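Local coordinates for mutual gliding motility protein C (MglC) (PDB 7CT3), which probably takes part in the control of cell polarity for gliding motility, as a Roadblock/LC7-domain protein that interacts with its paralog MglB, at residues 1-12 and 22-33; 61-71 and 83-91. All blocks are in the same frame, centred on the assembly; numbering follows the deposited sequence.

Interaction 1 of 2, residues 1-12 and 22-33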
loop_
_atom_site.group_PDB
_atom_site.type_symbol
_atom_site.label_atom_id
_atom_site.label_comp_id
_atom_site.label_asym_id
_atom_site.label_seq_id
_atom_site.Cartn_x
_atom_site.Cartn_y
_atom_site.Cartn_z
HETATM N N MSE A 1 -3.620 3.774 25.518
HETATM C CA MSE A 1 -4.554 4.810 26.062
HETATM C C MSE A 1 -3.952 6.205 25.917
HETATM O O MSE A 1 -4.675 7.163 25.648
HETATM C CB MSE A 1 -4.881 4.537 27.532
HETATM C CG MSE A 1 -5.964 5.431 28.091
HETATM SE SE MSE A 1 -7.601 5.242 27.028
HETATM C CE MSE A 1 -8.943 4.279 28.081
ATOM N N SER A 2 -2.634 6.314 26.124
ATOM C CA SER A 2 -1.916 7.549 25.846
ATOM C C SER A 2 -1.981 7.887 24.348
ATOM O O SER A 2 -1.713 9.056 24.003
ATOM C CB SER A 2 -0.489 7.459 26.316
ATOM O OG SER A 2 -0.429 7.316 27.725
ATOM N N PHE A 3 -2.318 6.912 23.496
ATOM C CA PHE A 3 -2.329 7.045 22.014
ATOM C C PHE A 3 -3.585 7.760 21.510
ATOM O O PHE A 3 -3.507 8.346 20.423
ATOM C CB PHE A 3 -2.342 5.686 21.305
ATOM C CG PHE A 3 -1.275 4.713 21.725
ATOM C CD1 PHE A 3 0.047 5.109 21.840
ATOM C CD2 PHE A 3 -1.592 3.386 21.968
ATOM C CE1 PHE A 3 1.029 4.202 22.209
ATOM C CE2 PHE A 3 -0.611 2.481 22.339
ATOM C CZ PHE A 3 0.697 2.891 22.458
ATOM N N ARG A 4 -4.722 7.648 22.205
ATOM C CA ARG A 4 -6.037 7.863 21.542
ATOM C C ARG A 4 -6.144 9.290 20.994
ATOM O O ARG A 4 -6.738 9.439 19.913
ATOM C CB ARG A 4 -7.240 7.547 22.430
ATOM C CG ARG A 4 -8.512 7.436 21.602
ATOM C CD ARG A 4 -9.701 6.891 22.341
ATOM N NE ARG A 4 -9.464 5.559 22.869
ATOM C CZ ARG A 4 -10.245 4.969 23.766
ATOM N NH1 ARG A 4 -9.961 3.752 24.201
ATOM N NH2 ARG A 4 -11.308 5.600 24.230
ATOM N N THR A 5 -5.603 10.293 21.691
ATOM C CA THR A 5 -5.610 11.711 21.230
ATOM C C THR A 5 -4.989 11.797 19.827
ATOM O O THR A 5 -5.523 12.549 18.981
ATOM C CB THR A 5 -4.916 12.639 22.237
ATOM O OG1 THR A 5 -5.184 13.972 21.808
ATOM C CG2 THR A 5 -3.422 12.427 22.347
ATOM N N HIS A 6 -3.915 11.043 19.577
ATOM C CA HIS A 6 -3.198 11.020 18.272
ATOM C C HIS A 6 -4.068 10.328 17.216
ATOM O O HIS A 6 -4.125 10.835 16.084
ATOM C CB HIS A 6 -1.823 10.358 18.420
ATOM C CG HIS A 6 -0.950 11.029 19.424
ATOM N ND1 HIS A 6 -0.692 12.384 19.384
ATOM C CD2 HIS A 6 -0.276 10.543 20.489
ATOM C CE1 HIS A 6 0.101 12.707 20.383
ATOM N NE2 HIS A 6 0.373 11.597 21.076
ATOM N N LEU A 7 -4.727 9.222 17.581
ATOM C CA LEU A 7 -5.615 8.449 16.670
ATOM C C LEU A 7 -6.788 9.344 16.261
ATOM O O LEU A 7 -7.146 9.345 15.070
ATOM C CB LEU A 7 -6.111 7.175 17.363
ATOM C CG LEU A 7 -5.036 6.237 17.914
ATOM C CD1 LEU A 7 -5.670 5.008 18.544
ATOM C CD2 LEU A 7 -4.045 5.830 16.834
ATOM N N GLU A 8 -7.346 10.094 17.213
ATOM C CA GLU A 8 -8.483 11.020 16.964
ATOM C C GLU A 8 -8.026 12.124 16.003
ATOM O O GLU A 8 -8.792 12.451 15.078
ATOM C CB GLU A 8 -9.018 11.591 18.278
ATOM C CG GLU A 8 -10.133 12.602 18.074
ATOM C CD GLU A 8 -10.792 13.096 19.347
ATOM O OE1 GLU A 8 -10.209 12.897 20.429
ATOM O OE2 GLU A 8 -11.887 13.684 19.247
ATOM N N SER A 9 -6.823 12.670 16.203
ATOM C CA SER A 9 -6.244 13.740 15.346
ATOM C C SER A 9 -6.173 13.258 13.892
ATOM O O SER A 9 -6.546 14.035 12.990
ATOM C CB SER A 9 -4.898 14.178 15.852
ATOM O OG SER A 9 -4.305 15.103 14.952
ATOM N N VAL A 10 -5.738 12.015 13.666
ATOM C CA VAL A 10 -5.624 11.445 12.290
ATOM C C VAL A 10 -7.019 11.422 11.654
ATOM O O VAL A 10 -7.181 11.971 10.551
ATOM C CB VAL A 10 -4.979 10.047 12.289
ATOM C CG1 VAL A 10 -5.031 9.415 10.907
ATOM C CG2 VAL A 10 -3.547 10.092 12.792
ATOM N N VAL A 11 -7.994 10.819 12.334
ATOM C CA VAL A 11 -9.370 10.637 11.784
ATOM C C VAL A 11 -9.966 12.022 11.496
ATOM O O VAL A 11 -10.591 12.179 10.434
ATOM C CB VAL A 11 -10.245 9.791 12.727
ATOM C CG1 VAL A 11 -11.698 9.762 12.279
ATOM C CG2 VAL A 11 -9.701 8.374 12.847
ATOM N N ASN A 12 -9.740 12.993 12.382
ATOM C CA ASN A 12 -10.294 14.369 12.258
ATOM C C ASN A 12 -9.710 15.058 11.015
ATOM O O ASN A 12 -10.450 15.815 10.372
ATOM C CB ASN A 12 -10.066 15.187 13.532
ATOM C CG ASN A 12 -10.970 14.780 14.678
ATOM O OD1 ASN A 12 -11.946 14.052 14.496
ATOM N ND2 ASN A 12 -10.665 15.263 15.872
ATOM N N VAL A 22 -4.035 1.254 16.878
ATOM C CA VAL A 22 -2.767 0.522 17.155
ATOM C C VAL A 22 -3.122 -0.949 17.353
ATOM O O VAL A 22 -4.011 -1.292 18.133
ATOM C CB VAL A 22 -2.006 1.130 18.345
ATOM C CG1 VAL A 22 -0.763 0.325 18.691
ATOM C CG2 VAL A 22 -1.637 2.581 18.072
HETATM N N MSE A 23 -2.411 -1.795 16.608
HETATM C CA MSE A 23 -2.659 -3.224 16.542
HETATM C C MSE A 23 -1.351 -3.942 16.870
HETATM O O MSE A 23 -0.284 -3.480 16.485
HETATM C CB MSE A 23 -3.163 -3.552 15.132
HETATM C CG MSE A 23 -3.178 -5.016 14.775
HETATM SE SE MSE A 23 -4.749 -5.883 15.532
HETATM C CE MSE A 23 -6.279 -4.773 14.994
ATOM N N GLY A 24 -1.433 -5.062 17.594
ATOM C CA GLY A 24 -0.260 -5.882 17.852
ATOM C C GLY A 24 -0.012 -6.879 16.731
ATOM O O GLY A 24 -0.986 -7.315 16.102
ATOM N N PHE A 25 1.245 -7.267 16.504
ATOM C CA PHE A 25 1.614 -8.384 15.594
ATOM C C PHE A 25 1.079 -9.711 16.162
ATOM O O PHE A 25 0.982 -10.692 15.401
ATOM C CB PHE A 25 3.123 -8.395 15.344
ATOM C CG PHE A 25 3.608 -7.226 14.528
ATOM C CD1 PHE A 25 3.263 -7.106 13.190
ATOM C CD2 PHE A 25 4.388 -6.232 15.099
ATOM C CE1 PHE A 25 3.708 -6.031 12.435
ATOM C CE2 PHE A 25 4.829 -5.157 14.344
ATOM C CZ PHE A 25 4.489 -5.056 13.013
ATOM N N ASP A 26 0.705 -9.738 17.445
ATOM C CA ASP A 26 -0.014 -10.881 18.079
ATOM C C ASP A 26 -1.498 -10.869 17.676
ATOM O O ASP A 26 -2.223 -11.764 18.126
ATOM C CB ASP A 26 0.158 -10.887 19.603
ATOM C CG ASP A 26 -0.389 -9.677 20.348
ATOM O OD1 ASP A 26 -0.923 -8.754 19.696
ATOM O OD2 ASP A 26 -0.266 -9.667 21.586
ATOM N N GLY A 27 -1.937 -9.897 16.865
ATOM C CA GLY A 27 -3.314 -9.818 16.335
ATOM C C GLY A 27 -4.304 -9.259 17.349
ATOM O O GLY A 27 -5.519 -9.382 17.114
ATOM N N ILE A 28 -3.821 -8.656 18.435
ATOM C CA ILE A 28 -4.683 -8.031 19.482
ATOM C C ILE A 28 -4.638 -6.510 19.302
ATOM O O ILE A 28 -3.532 -5.942 19.395
ATOM C CB ILE A 28 -4.243 -8.471 20.892
ATOM C CG1 ILE A 28 -4.366 -9.988 21.075
ATOM C CG2 ILE A 28 -5.004 -7.704 21.966
ATOM C CD1 ILE A 28 -5.705 -10.557 20.660
ATOM N N SER A 29 -5.795 -5.890 19.042
ATOM C CA SER A 29 -5.954 -4.415 18.959
ATOM C C SER A 29 -5.706 -3.813 20.346
ATOM O O SER A 29 -6.150 -4.407 21.355
ATOM C CB SER A 29 -7.295 -4.006 18.396
ATOM O OG SER A 29 -8.360 -4.602 19.120
ATOM N N VAL A 30 -4.984 -2.698 20.382
ATOM C CA VAL A 30 -4.568 -1.987 21.625
ATOM C C VAL A 30 -5.495 -0.788 21.845
ATOM O O VAL A 30 -5.976 -0.618 22.959
ATOM C CB VAL A 30 -3.097 -1.545 21.526
ATOM C CG1 VAL A 30 -2.677 -0.712 22.724
ATOM C CG2 VAL A 30 -2.169 -2.736 21.350
ATOM N N ASP A 31 -5.699 0.038 20.822
ATOM C CA ASP A 31 -6.511 1.277 20.935
ATOM C C ASP A 31 -7.031 1.648 19.546
ATOM O O ASP A 31 -6.426 1.221 18.547
ATOM C CB ASP A 31 -5.711 2.412 21.584
ATOM C CG ASP A 31 -6.555 3.398 22.382
ATOM O OD1 ASP A 31 -7.800 3.339 22.273
ATOM O OD2 ASP A 31 -5.960 4.214 23.119
ATOM N N THR A 32 -8.134 2.394 19.498
ATOM C CA THR A 32 -8.751 2.880 18.240
ATOM C C THR A 32 -9.430 4.224 18.487
ATOM O O THR A 32 -9.743 4.544 19.662
ATOM C CB THR A 32 -9.747 1.867 17.655
ATOM O OG1 THR A 32 -9.863 2.125 16.256
ATOM C CG2 THR A 32 -11.123 1.926 18.282
ATOM N N PHE A 33 -9.630 4.971 17.404
ATOM C CA PHE A 33 -10.644 6.046 17.293
ATOM C C PHE A 33 -11.403 5.843 15.979
ATOM O O PHE A 33 -10.747 5.808 14.927
ATOM C CB PHE A 33 -10.006 7.432 17.366
ATOM C CG PHE A 33 -11.040 8.523 17.439
ATOM C CD1 PHE A 33 -11.614 9.031 16.284
ATOM C CD2 PHE A 33 -11.497 8.982 18.666
ATOM C CE1 PHE A 33 -12.595 10.008 16.354
ATOM C CE2 PHE A 33 -12.474 9.964 18.733
ATOM C CZ PHE A 33 -13.022 10.472 17.577
#
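A single carboxylate oxygen, Asp31 OD1, takes three N-H donors where the N-terminal helix crosses the edge strand of the Roadblock/LC7 sheet. Arg4 comes to it side-on from the syn side, NE at 2.8 Å and NH1 at 2.9 Å from OD1, with the oxygen close to the guanidinium plane. The two flat groups stand 74° apart, and both nitrogens converge on OD1. The backbone N of Thr32 reaches the same OD1 from the anti side; all three donors lie somewhat out of the carboxylate plane. OD2 lies toward the chain start, in a long salt bridge with Met1 N; Met1, a selenomethionine, is poorly ordered.

Further along the helix, Phe33 lies under Glu8. With CG anti to the backbone N (chi1 -172°), its ring projects beneath the helix, and Glu8 CG sits 3.7 Å from the ring centroid, a CH-pi contact over one face. The Glu8 carboxylate continues over the ring at only 17° to its plane. Val11 CB approaches Phe33 CD1 obliquely, and Leu7 CD1 covers the backbone between Asp31 and Thr32. Before the helix proper, the edge of the Phe3 ring meets Val30 CG1, 3.8 Å from CE2. Val30 and Asp31 form a classic bulge opposite Val22. The three donors on OD1 hold the carboxylate's rotation, and the nearby positive charges would probably favour its ionised form beside an otherwise largely apolar helix-sheet contact.

Interaction 2 of 2, residues 61-71 and 83-91. With NA (sodium ion), chain B.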
loop_
_atom_site.group_PDB
_atom_site.type_symbol
_atom_site.label_atom_id
_atom_site.label_comp_id
_atom_site.label_asym_id
_atom_site.label_seq_id
_atom_site.Cartn_x
_atom_site.Cartn_y
_atom_site.Cartn_z
ATOM N N ALA A 61 1.440 -6.358 7.393
ATOM C CA ALA A 61 2.069 -5.485 8.415
ATOM C C ALA A 61 3.420 -6.065 8.859
ATOM O O ALA A 61 4.321 -5.274 9.187
ATOM C CB ALA A 61 1.135 -5.302 9.587
ATOM N N GLU A 62 3.571 -7.390 8.853
ATOM C CA GLU A 62 4.839 -8.070 9.244
ATOM C C GLU A 62 6.022 -7.476 8.466
ATOM O O GLU A 62 7.122 -7.389 9.041
ATOM C CB GLU A 62 4.718 -9.578 9.023
ATOM C CG GLU A 62 3.826 -10.257 10.046
ATOM C CD GLU A 62 4.505 -10.616 11.358
ATOM O OE1 GLU A 62 5.751 -10.540 11.433
ATOM O OE2 GLU A 62 3.786 -10.971 12.304
ATOM N N THR A 63 5.818 -7.055 7.215
ATOM C CA THR A 63 6.901 -6.512 6.347
ATOM C C THR A 63 7.482 -5.227 6.959
ATOM O O THR A 63 8.664 -4.938 6.686
ATOM C CB THR A 63 6.433 -6.312 4.899
ATOM O OG1 THR A 63 5.448 -5.281 4.843
ATOM C CG2 THR A 63 5.888 -7.581 4.277
ATOM N N LEU A 64 6.713 -4.495 7.774
ATOM C CA LEU A 64 7.178 -3.244 8.440
ATOM C C LEU A 64 8.387 -3.503 9.348
ATOM O O LEU A 64 9.129 -2.544 9.607
ATOM C CB LEU A 64 6.040 -2.642 9.264
ATOM C CG LEU A 64 4.905 -2.012 8.466
ATOM C CD1 LEU A 64 3.682 -1.814 9.350
ATOM C CD2 LEU A 64 5.353 -0.692 7.854
ATOM N N LYS A 65 8.558 -4.727 9.848
ATOM C CA LYS A 65 9.677 -5.089 10.760
ATOM C C LYS A 65 11.020 -5.089 10.015
ATOM O O LYS A 65 12.057 -5.050 10.700
ATOM C CB LYS A 65 9.428 -6.457 11.398
ATOM C CG LYS A 65 8.243 -6.504 12.348
ATOM C CD LYS A 65 8.183 -7.789 13.140
ATOM C CE LYS A 65 6.769 -8.202 13.469
ATOM N NZ LYS A 65 6.715 -9.565 14.043
ATOM N N THR A 66 11.021 -5.155 8.681
ATOM C CA THR A 66 12.261 -5.070 7.864
ATOM C C THR A 66 12.707 -3.607 7.816
ATOM O O THR A 66 11.826 -2.737 7.756
ATOM C CB THR A 66 12.071 -5.624 6.448
ATOM O OG1 THR A 66 11.219 -4.723 5.745
ATOM C CG2 THR A 66 11.493 -7.019 6.428
ATOM N N GLY A 67 14.019 -3.366 7.838
ATOM C CA GLY A 67 14.616 -2.017 7.871
ATOM C C GLY A 67 14.117 -1.132 6.740
ATOM O O GLY A 67 13.825 0.045 7.000
ATOM N N THR A 68 13.987 -1.674 5.528
ATOM C CA THR A 68 13.712 -0.882 4.296
ATOM C C THR A 68 12.238 -0.471 4.227
ATOM O O THR A 68 11.967 0.636 3.733
ATOM C CB THR A 68 14.111 -1.651 3.031
ATOM O OG1 THR A 68 15.490 -2.000 3.155
ATOM C CG2 THR A 68 13.897 -0.845 1.768
ATOM N N VAL A 69 11.320 -1.328 4.676
ATOM C CA VAL A 69 9.852 -1.081 4.570
ATOM C C VAL A 69 9.451 -0.072 5.652
ATOM O O VAL A 69 9.693 -0.347 6.848
ATOM C CB VAL A 69 9.047 -2.387 4.676
ATOM C CG1 VAL A 69 7.551 -2.123 4.650
ATOM C CG2 VAL A 69 9.434 -3.376 3.583
ATOM N N SER A 70 8.867 1.059 5.248
ATOM C CA SER A 70 8.414 2.137 6.165
ATOM C C SER A 70 6.880 2.246 6.178
ATOM O O SER A 70 6.343 2.742 7.179
ATOM C CB SER A 70 9.066 3.441 5.801
ATOM O OG SER A 70 8.749 3.796 4.468
ATOM N N GLU A 71 6.191 1.800 5.124
ATOM C CA GLU A 71 4.729 2.023 4.961
ATOM C C GLU A 71 4.129 0.898 4.109
ATOM O O GLU A 71 4.738 0.526 3.088
ATOM C CB GLU A 71 4.543 3.418 4.366
ATOM C CG GLU A 71 3.115 3.846 4.103
ATOM C CD GLU A 71 3.082 5.085 3.214
ATOM O OE1 GLU A 71 3.350 4.945 2.008
ATOM O OE2 GLU A 71 2.852 6.195 3.737
HETATM N N MSE A 83 -0.353 1.737 6.895
HETATM C CA MSE A 83 0.192 1.204 8.130
HETATM C C MSE A 83 1.657 1.602 8.263
HETATM O O MSE A 83 2.386 1.604 7.272
HETATM C CB MSE A 83 0.063 -0.319 8.146
HETATM C CG MSE A 83 -1.356 -0.807 8.166
HETATM SE SE MSE A 83 -1.378 -2.733 7.927
HETATM C CE MSE A 83 -1.322 -2.945 5.979
ATOM N N ARG A 84 2.059 1.918 9.502
ATOM C CA ARG A 84 3.442 2.215 9.844
ATOM C C ARG A 84 3.804 1.514 11.158
ATOM O O ARG A 84 2.896 1.247 11.971
ATOM C CB ARG A 84 3.669 3.723 9.990
ATOM C CG ARG A 84 3.615 4.484 8.675
ATOM C CD ARG A 84 4.044 5.933 8.800
ATOM N NE ARG A 84 4.298 6.435 7.460
ATOM C CZ ARG A 84 5.489 6.517 6.873
ATOM N NH1 ARG A 84 6.598 6.197 7.518
ATOM N NH2 ARG A 84 5.565 6.957 5.634
ATOM N N LEU A 85 5.096 1.244 11.355
ATOM C CA LEU A 85 5.637 0.569 12.559
ATOM C C LEU A 85 5.682 1.563 13.723
ATOM O O LEU A 85 6.146 2.692 13.519
ATOM C CB LEU A 85 7.036 0.034 12.240
ATOM C CG LEU A 85 7.610 -0.938 13.265
ATOM C CD1 LEU A 85 6.795 -2.222 13.300
ATOM C CD2 LEU A 85 9.070 -1.235 12.961
ATOM N N VAL A 86 5.228 1.158 14.908
ATOM C CA VAL A 86 5.342 2.002 16.134
ATOM C C VAL A 86 6.285 1.334 17.148
ATOM O O VAL A 86 6.893 2.073 17.933
ATOM C CB VAL A 86 3.968 2.359 16.731
ATOM C CG1 VAL A 86 3.271 3.434 15.910
ATOM C CG2 VAL A 86 3.070 1.154 16.879
ATOM N N SER A 87 6.428 0.006 17.132
ATOM C CA SER A 87 7.411 -0.730 17.974
ATOM C C SER A 87 7.601 -2.139 17.420
ATOM O O SER A 87 6.884 -2.547 16.514
ATOM C CB SER A 87 6.978 -0.739 19.428
ATOM O OG SER A 87 6.047 -1.778 19.686
ATOM N N PRO A 88 8.564 -2.937 17.934
ATOM C CA PRO A 88 8.718 -4.319 17.476
ATOM C C PRO A 88 7.433 -5.154 17.628
ATOM O O PRO A 88 7.324 -6.156 16.950
ATOM C CB PRO A 88 9.848 -4.871 18.363
ATOM C CG PRO A 88 10.624 -3.637 18.788
ATOM C CD PRO A 88 9.571 -2.559 18.938
ATOM N N ASP A 89 6.496 -4.720 18.481
ATOM C CA ASP A 89 5.263 -5.477 18.832
ATOM C C ASP A 89 4.000 -4.837 18.236
ATOM O O ASP A 89 2.970 -5.535 18.215
ATOM C CB ASP A 89 5.095 -5.579 20.350
ATOM C CG ASP A 89 6.227 -6.306 21.056
ATOM O OD1 ASP A 89 6.767 -7.273 20.476
ATOM O OD2 ASP A 89 6.563 -5.896 22.182
ATOM N N TYR A 90 4.047 -3.578 17.778
ATOM C CA TYR A 90 2.832 -2.792 17.433
ATOM C C TYR A 90 2.994 -2.032 16.113
ATOM O O TYR A 90 4.098 -1.525 15.799
ATOM C CB TYR A 90 2.494 -1.809 18.555
ATOM C CG TYR A 90 2.263 -2.460 19.893
ATOM C CD1 TYR A 90 1.212 -3.342 20.084
ATOM C CD2 TYR A 90 3.101 -2.206 20.966
ATOM C CE1 TYR A 90 1.003 -3.959 21.306
ATOM C CE2 TYR A 90 2.902 -2.810 22.197
ATOM C CZ TYR A 90 1.845 -3.690 22.369
ATOM O OH TYR A 90 1.638 -4.290 23.577
ATOM N N PHE A 91 1.893 -1.921 15.371
ATOM C CA PHE A 91 1.794 -1.053 14.172
ATOM C C PHE A 91 0.552 -0.169 14.279
ATOM O O PHE A 91 -0.394 -0.475 15.026
ATOM C CB PHE A 91 1.815 -1.860 12.875
ATOM C CG PHE A 91 0.703 -2.857 12.680
ATOM C CD1 PHE A 91 0.793 -4.130 13.224
ATOM C CD2 PHE A 91 -0.411 -2.539 11.913
ATOM C CE1 PHE A 91 -0.216 -5.058 13.024
ATOM C CE2 PHE A 91 -1.414 -3.476 11.704
ATOM C CZ PHE A 91 -1.313 -4.732 12.261
HETATM NA NA NA B . 10.585 -0.947 8.803
HETATM O O HOH W 1 6.360 -8.961 17.218
HETATM O O HOH W 2 7.084 2.404 9.583
HETATM O O HOH W 3 7.953 6.677 4.277
HETATM O O HOH W 4 2.076 7.003 5.927
HETATM O O HOH W 5 4.007 8.577 3.310
HETATM O O HOH W 6 12.046 -1.194 10.783
HETATM O O HOH W 7 9.624 1.000 9.798
#
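Leu64, Arg84 and Met83 carry much of the contact at this corner of the Roadblock/LC7 fold, where the loop after helix 44-61 folds over the end of the antiparallel sheet and holds a sodium ion. Leu64, in a short 3-10 segment, puts its CD1 against the backbone of Arg84, 3.8 Å from C, and against Met83 CB and Phe91 CB, while CD2 faces Met83 O. Its CB meets Leu85 CB, and Leu85 CD2 reaches back to Leu64 O. Three residues earlier, Ala61 CB touches Met83 SE at 4.0 Å (a selenomethionine) and stands over the centre of the Phe91 ring, 3.6 Å from the centroid.

Arg84 runs extended from CG to NE, which carries its guanidinium alongside Ser70 and Glu71. Glu71 CB and Ser70 O lie over a face of that group, and waters line its edge. The direct bond from NH2 to Glu71 OE2 is weak at 3.4 Å, with the planes 74° apart; two waters supplement it, one linking OE2 to NE and the other OE2 to NH2. Glu71 OE1 is engaged by Arg106 and by Asn75 of the second subunit, where Glu71 also joins an antiparallel ladder that carries the sheet across the interface. The sodium ion is bound by two waters and three backbone carbonyls: Leu64 O at 2.3 Å, Thr66 O at 2.4 Å and Val69 O at 2.2 Å from the metal.

Overall arrangement
Both segments of interaction 1 precede those of interaction 2 in the chain; their centres are about 15 Å apart, and both contacts reach one antiparallel sheet. Its order is 29-34, 17-24, 90-97, 79-87, so the inner strands 17-24 and 90-97 are neighbours: Met23 N lies 2.9 Å from Phe91 O and Phe25 N 3.0 Å from Asp89 O, both probable hydrogen bonds. Phe25, on the turn between the strands of interaction 1, also packs against Ala61 of interaction 2. Interaction 1 sets helix 4-13 against the 29-34 edge and touches no other chain of the assembly. The shared sheet thus joins this helix-covered part to the corner at interaction 2 that meets the second subunit, consistent with a dimeric Roadblock/LC7 protein.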